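Local coordinates for protein UDP-glucose 4-epimerase (Campylobacter jejuni subsp. jejuni serotype O:2, PDB 7K3P) that probably interconverts UDP-glucose and UDP-galactose, and their N-acetylated counterparts, by inverting the configuration at C4 of the sugar with the help of a tightly held NAD cofactor, at residues Y142-S154 / P307-N319. The protein carries 2 engineered substitutions. Numbering follows the deposited sequence.
Sequences YGEPQTPVVSETS and PSVLISDASKIRN
Val149 and Val150 run parallel to Ile311 and Ser312 as a short two-strand pairing. Three backbone bonds join the two segments: Ile311 N to Pro148 O (2.9 Å), Val150 N to Ile311 O (2.8 Å) and Asp313 N to Val150 O, the last meeting its carbonyl from above the plane. Pro148, just before the strand, has no amide hydrogen but offers its carbonyl, while water 1 links Thr147 O to Val309 O.

Beta-branched Val149, Val150 and Ile311 suit an extended backbone. Val149 CG2 lies alongside Ile311 CG1 at 4.0 Å, and Val149 CG1, anti to the backbone N (chi1 -178°), rests on Asp313 CB at 3.7 Å. On the other face, Leu310 CD1 reaches both Pro145 CG and Val150 CG2, and Val150 CG1 sits over the centre of the Tyr142 ring, 3.4 Å above its plane.

Asp313 OD1 accepts from Ser315 N (3.0 Å), an Asx turn leading into the helix from Ser315, and also from Ser315 OG. The Glu152 chain bends at chi2 (83°), bringing its carboxylate against the aliphatic part of Lys316; Glu152 OE2 also accepts from Asn271 N, while Lys316 NZ turns to Asn268 and Val269. Water 2, near Glu152 OE1, and water 3, near Glu152 OE2, accept from Lys316 N and Ile317 N and probably link the carboxylate to the helix's first turn.

Strand 309-312 also pairs in parallel with 242-246, so 149-150 adds a short outer strand to the small mixed sheet accompanying the seven-stranded parallel, Rossmann-type NAD-binding sheet of this epimerase family.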
loop_
_atom_site.group_PDB
_atom_site.type_symbol
_atom_site.label_atom_id
_atom_site.label_comp_id
_atom_site.label_asym_id
_atom_site.label_seq_id
_atom_site.Cartn_x
_atom_site.Cartn_y
_atom_site.Cartn_z
ATOM N N TYR A 142 7.873 -1.727 11.831
ATOM C CA TYR A 142 7.911 -2.931 12.674
ATOM C C TYR A 142 6.710 -3.041 13.606
ATOM O O TYR A 142 6.491 -4.105 14.204
ATOM C CB TYR A 142 9.183 -2.987 13.523
ATOM C CG TYR A 142 10.453 -3.042 12.715
ATOM C CD1 TYR A 142 10.694 -4.082 11.825
ATOM C CD2 TYR A 142 11.417 -2.058 12.851
ATOM C CE1 TYR A 142 11.873 -4.131 11.082
ATOM C CE2 TYR A 142 12.594 -2.100 12.121
ATOM C CZ TYR A 142 12.811 -3.132 11.237
ATOM O OH TYR A 142 13.988 -3.158 10.510
ATOM N N GLY A 143 5.953 -1.950 13.750
ATOM C CA GLY A 143 4.801 -1.933 14.645
ATOM C C GLY A 143 5.235 -2.092 16.098
ATOM O O GLY A 143 6.042 -1.308 16.615
ATOM N N GLU A 144 4.688 -3.100 16.771
ATOM C CA GLU A 144 5.088 -3.396 18.149
ATOM C C GLU A 144 5.906 -4.670 18.118
ATOM O O GLU A 144 5.358 -5.770 18.101
ATOM C CB GLU A 144 3.866 -3.557 19.055
ATOM C CG GLU A 144 3.253 -2.236 19.470
ATOM C CD GLU A 144 1.929 -2.413 20.194
ATOM O OE1 GLU A 144 1.290 -3.472 20.005
ATOM O OE2 GLU A 144 1.535 -1.492 20.943
ATOM N N PRO A 145 7.233 -4.515 18.060
ATOM C CA PRO A 145 8.145 -5.643 17.864
ATOM C C PRO A 145 8.103 -6.557 19.080
ATOM O O PRO A 145 7.830 -6.101 20.199
ATOM C CB PRO A 145 9.521 -4.966 17.740
ATOM C CG PRO A 145 9.212 -3.517 17.381
ATOM C CD PRO A 145 7.945 -3.225 18.133
ATOM N N GLN A 146 8.363 -7.837 18.853
ATOM C CA GLN A 146 8.301 -8.834 19.909
ATOM C C GLN A 146 9.700 -9.144 20.459
ATOM O O GLN A 146 9.875 -10.070 21.248
ATOM C CB GLN A 146 7.598 -10.098 19.399
ATOM C CG GLN A 146 6.094 -9.908 19.107
ATOM C CD GLN A 146 5.766 -9.661 17.628
ATOM O OE1 GLN A 146 6.314 -10.311 16.728
ATOM N NE2 GLN A 146 4.851 -8.721 17.379
ATOM N N THR A 147 10.683 -8.345 20.041
ATOM C CA THR A 147 12.058 -8.422 20.544
ATOM C C THR A 147 12.537 -7.021 20.954
ATOM O O THR A 147 12.009 -6.015 20.465
ATOM C CB THR A 147 13.025 -8.969 19.471
ATOM O OG1 THR A 147 13.013 -8.098 18.330
ATOM C CG2 THR A 147 12.617 -10.358 19.036
ATOM N N PRO A 148 13.531 -6.954 21.856
ATOM C CA PRO A 148 14.088 -5.683 22.336
ATOM C C PRO A 148 15.032 -5.011 21.339
ATOM O O PRO A 148 15.201 -3.790 21.378
ATOM C CB PRO A 148 14.885 -6.101 23.580
ATOM C CG PRO A 148 15.237 -7.513 23.335
ATOM C CD PRO A 148 14.054 -8.103 22.615
ATOM N N VAL A 149 15.675 -5.806 20.493
ATOM C CA VAL A 149 16.643 -5.275 19.548
ATOM C C VAL A 149 16.188 -5.733 18.171
ATOM O O VAL A 149 16.410 -6.889 17.806
ATOM C CB VAL A 149 18.064 -5.801 19.836
ATOM C CG1 VAL A 149 19.081 -5.182 18.865
ATOM C CG2 VAL A 149 18.467 -5.494 21.283
ATOM N N VAL A 150 15.547 -4.829 17.418
ATOM C CA VAL A 150 14.844 -5.194 16.182
ATOM C C VAL A 150 15.772 -5.249 14.958
ATOM O O VAL A 150 16.478 -4.281 14.644
ATOM C CB VAL A 150 13.673 -4.212 15.907
ATOM C CG1 VAL A 150 12.757 -4.733 14.821
ATOM C CG2 VAL A 150 12.862 -4.009 17.183
ATOM N N SER A 151 15.771 -6.381 14.266
ATOM C CA SER A 151 16.595 -6.528 13.070
ATOM C C SER A 151 15.714 -6.349 11.828
ATOM O O SER A 151 14.485 -6.440 11.915
ATOM C CB SER A 151 17.291 -7.890 13.052
ATOM O OG SER A 151 16.560 -8.836 12.294
ATOM N N GLU A 152 16.340 -6.093 10.684
ATOM C CA GLU A 152 15.598 -5.824 9.447
ATOM C C GLU A 152 14.656 -6.969 9.089
ATOM O O GLU A 152 13.646 -6.767 8.407
ATOM C CB GLU A 152 16.555 -5.548 8.281
ATOM C CG GLU A 152 17.343 -4.258 8.392
ATOM C CD GLU A 152 18.579 -4.404 9.259
ATOM O OE1 GLU A 152 18.824 -5.522 9.765
ATOM O OE2 GLU A 152 19.289 -3.396 9.457
ATOM N N THR A 153 14.969 -8.167 9.572
ATOM C CA THR A 153 14.143 -9.351 9.283
ATOM C C THR A 153 12.888 -9.504 10.165
ATOM O O THR A 153 12.082 -10.410 9.934
ATOM C CB THR A 153 14.983 -10.625 9.399
ATOM O OG1 THR A 153 15.617 -10.636 10.682
ATOM C CG2 THR A 153 16.069 -10.623 8.333
ATOM N N SER A 154 12.723 -8.640 11.168
ATOM C CA SER A 154 11.548 -8.711 12.043
ATOM C C SER A 154 10.306 -8.477 11.217
ATOM O O SER A 154 10.364 -7.811 10.184
ATOM C CB SER A 154 11.604 -7.658 13.151
ATOM O OG SER A 154 12.859 -7.657 13.796
ATOM N N PRO A 307 7.618 -2.120 26.582
ATOM C CA PRO A 307 8.820 -2.951 26.723
ATOM C C PRO A 307 9.924 -2.185 27.470
ATOM O O PRO A 307 9.997 -0.949 27.380
ATOM C CB PRO A 307 9.230 -3.227 25.268
ATOM C CG PRO A 307 8.676 -2.059 24.488
ATOM C CD PRO A 307 7.391 -1.669 25.192
ATOM N N SER A 308 10.760 -2.893 28.221
ATOM C CA SER A 308 11.861 -2.226 28.905
ATOM C C SER A 308 12.893 -1.703 27.884
ATOM O O SER A 308 13.531 -0.666 28.096
ATOM C CB SER A 308 12.526 -3.173 29.914
ATOM O OG SER A 308 12.996 -4.341 29.266
ATOM N N VAL A 309 13.039 -2.427 26.777
ATOM C CA VAL A 309 14.041 -2.113 25.750
ATOM C C VAL A 309 13.439 -2.222 24.344
ATOM O O VAL A 309 12.772 -3.213 24.015
ATOM C CB VAL A 309 15.272 -3.050 25.854
ATOM C CG1 VAL A 309 16.330 -2.692 24.802
ATOM C CG2 VAL A 309 15.885 -2.972 27.245
ATOM N N LEU A 310 13.669 -1.194 23.529
ATOM C CA LEU A 310 13.269 -1.218 22.120
ATOM C C LEU A 310 14.271 -0.372 21.320
ATOM O O LEU A 310 14.255 0.858 21.392
ATOM C CB LEU A 310 11.852 -0.657 21.954
ATOM C CG LEU A 310 11.362 -0.457 20.518
ATOM C CD1 LEU A 310 11.421 -1.768 19.789
ATOM C CD2 LEU A 310 9.946 0.108 20.482
ATOM N N ILE A 311 15.153 -1.032 20.571
ATOM C CA ILE A 311 16.161 -0.311 19.790
ATOM C C ILE A 311 16.385 -1.024 18.464
ATOM O O ILE A 311 15.986 -2.187 18.303
ATOM C CB ILE A 311 17.511 -0.216 20.550
ATOM C CG1 ILE A 311 18.171 -1.591 20.640
ATOM C CG2 ILE A 311 17.306 0.371 21.937
ATOM C CD1 ILE A 311 19.593 -1.536 21.228
ATOM N N SER A 312 17.026 -0.337 17.520
ATOM C CA SER A 312 17.353 -0.952 16.241
ATOM C C SER A 312 18.590 -1.827 16.402
ATOM O O SER A 312 19.523 -1.459 17.132
ATOM C CB SER A 312 17.664 0.112 15.177
ATOM O OG SER A 312 16.575 1.006 14.959
ATOM N N ASP A 313 18.612 -2.949 15.693
ATOM C CA ASP A 313 19.842 -3.700 15.489
ATOM C C ASP A 313 20.557 -3.054 14.297
ATOM O O ASP A 313 20.057 -3.112 13.178
ATOM C CB ASP A 313 19.502 -5.151 15.166
ATOM C CG ASP A 313 20.742 -6.022 14.970
ATOM O OD1 ASP A 313 21.864 -5.492 14.770
ATOM O OD2 ASP A 313 20.576 -7.255 15.014
ATOM N N ALA A 314 21.710 -2.429 14.538
ATOM C CA ALA A 314 22.437 -1.723 13.482
ATOM C C ALA A 314 23.662 -2.467 12.955
ATOM O O ALA A 314 24.503 -1.868 12.283
ATOM C CB ALA A 314 22.833 -0.336 13.957
ATOM N N SER A 315 23.769 -3.760 13.249
ATOM C CA SER A 315 24.930 -4.527 12.807
ATOM C C SER A 315 25.026 -4.609 11.264
ATOM O O SER A 315 26.116 -4.488 10.682
ATOM C CB SER A 315 24.932 -5.913 13.458
ATOM O OG SER A 315 23.823 -6.687 13.052
ATOM N N LYS A 316 23.888 -4.787 10.597
ATOM C CA LYS A 316 23.879 -4.863 9.128
ATOM C C LYS A 316 24.505 -3.628 8.448
ATOM O O LYS A 316 25.419 -3.757 7.623
ATOM C CB LYS A 316 22.462 -5.131 8.614
ATOM C CG LYS A 316 22.393 -5.446 7.134
ATOM C CD LYS A 316 20.999 -5.943 6.753
ATOM C CE LYS A 316 20.845 -6.004 5.247
ATOM N NZ LYS A 316 19.412 -6.176 4.858
ATOM N N ILE A 317 24.043 -2.432 8.805
ATOM C CA ILE A 317 24.581 -1.224 8.189
ATOM C C ILE A 317 26.084 -1.020 8.478
ATOM O O ILE A 317 26.825 -0.560 7.605
ATOM C CB ILE A 317 23.769 0.040 8.556
ATOM C CG1 ILE A 317 24.084 1.179 7.576
ATOM C CG2 ILE A 317 24.011 0.463 10.011
ATOM C CD1 ILE A 317 23.300 2.492 7.804
ATOM N N ARG A 318 26.531 -1.357 9.691
ATOM C CA ARG A 318 27.957 -1.270 10.027
ATOM C C ARG A 318 28.746 -2.241 9.150
ATOM O O ARG A 318 29.801 -1.901 8.601
ATOM C CB ARG A 318 28.193 -1.595 11.515
ATOM C CG ARG A 318 27.832 -0.449 12.483
ATOM C CD ARG A 318 28.426 -0.692 13.898
ATOM N NE ARG A 318 28.181 -2.070 14.324
ATOM C CZ ARG A 318 27.136 -2.466 15.039
ATOM N NH1 ARG A 318 26.216 -1.582 15.432
ATOM N NH2 ARG A 318 27.007 -3.745 15.358
ATOM N N ASN A 319 28.212 -3.454 9.025
ATOM C CA ASN A 319 28.847 -4.502 8.243
ATOM C C ASN A 319 28.977 -4.211 6.732
ATOM O O ASN A 319 30.028 -4.476 6.134
ATOM C CB ASN A 319 28.107 -5.819 8.481
ATOM C CG ASN A 319 28.738 -6.989 7.755
ATOM O OD1 ASN A 319 28.038 -7.845 7.205
ATOM N ND2 ASN A 319 30.074 -7.036 7.747
HETATM O O HOH W 1 10.790 -4.212 22.254
HETATM O O HOH W 2 21.148 -5.099 11.576
HETATM O O HOH W 3 21.548 -1.940 10.245
#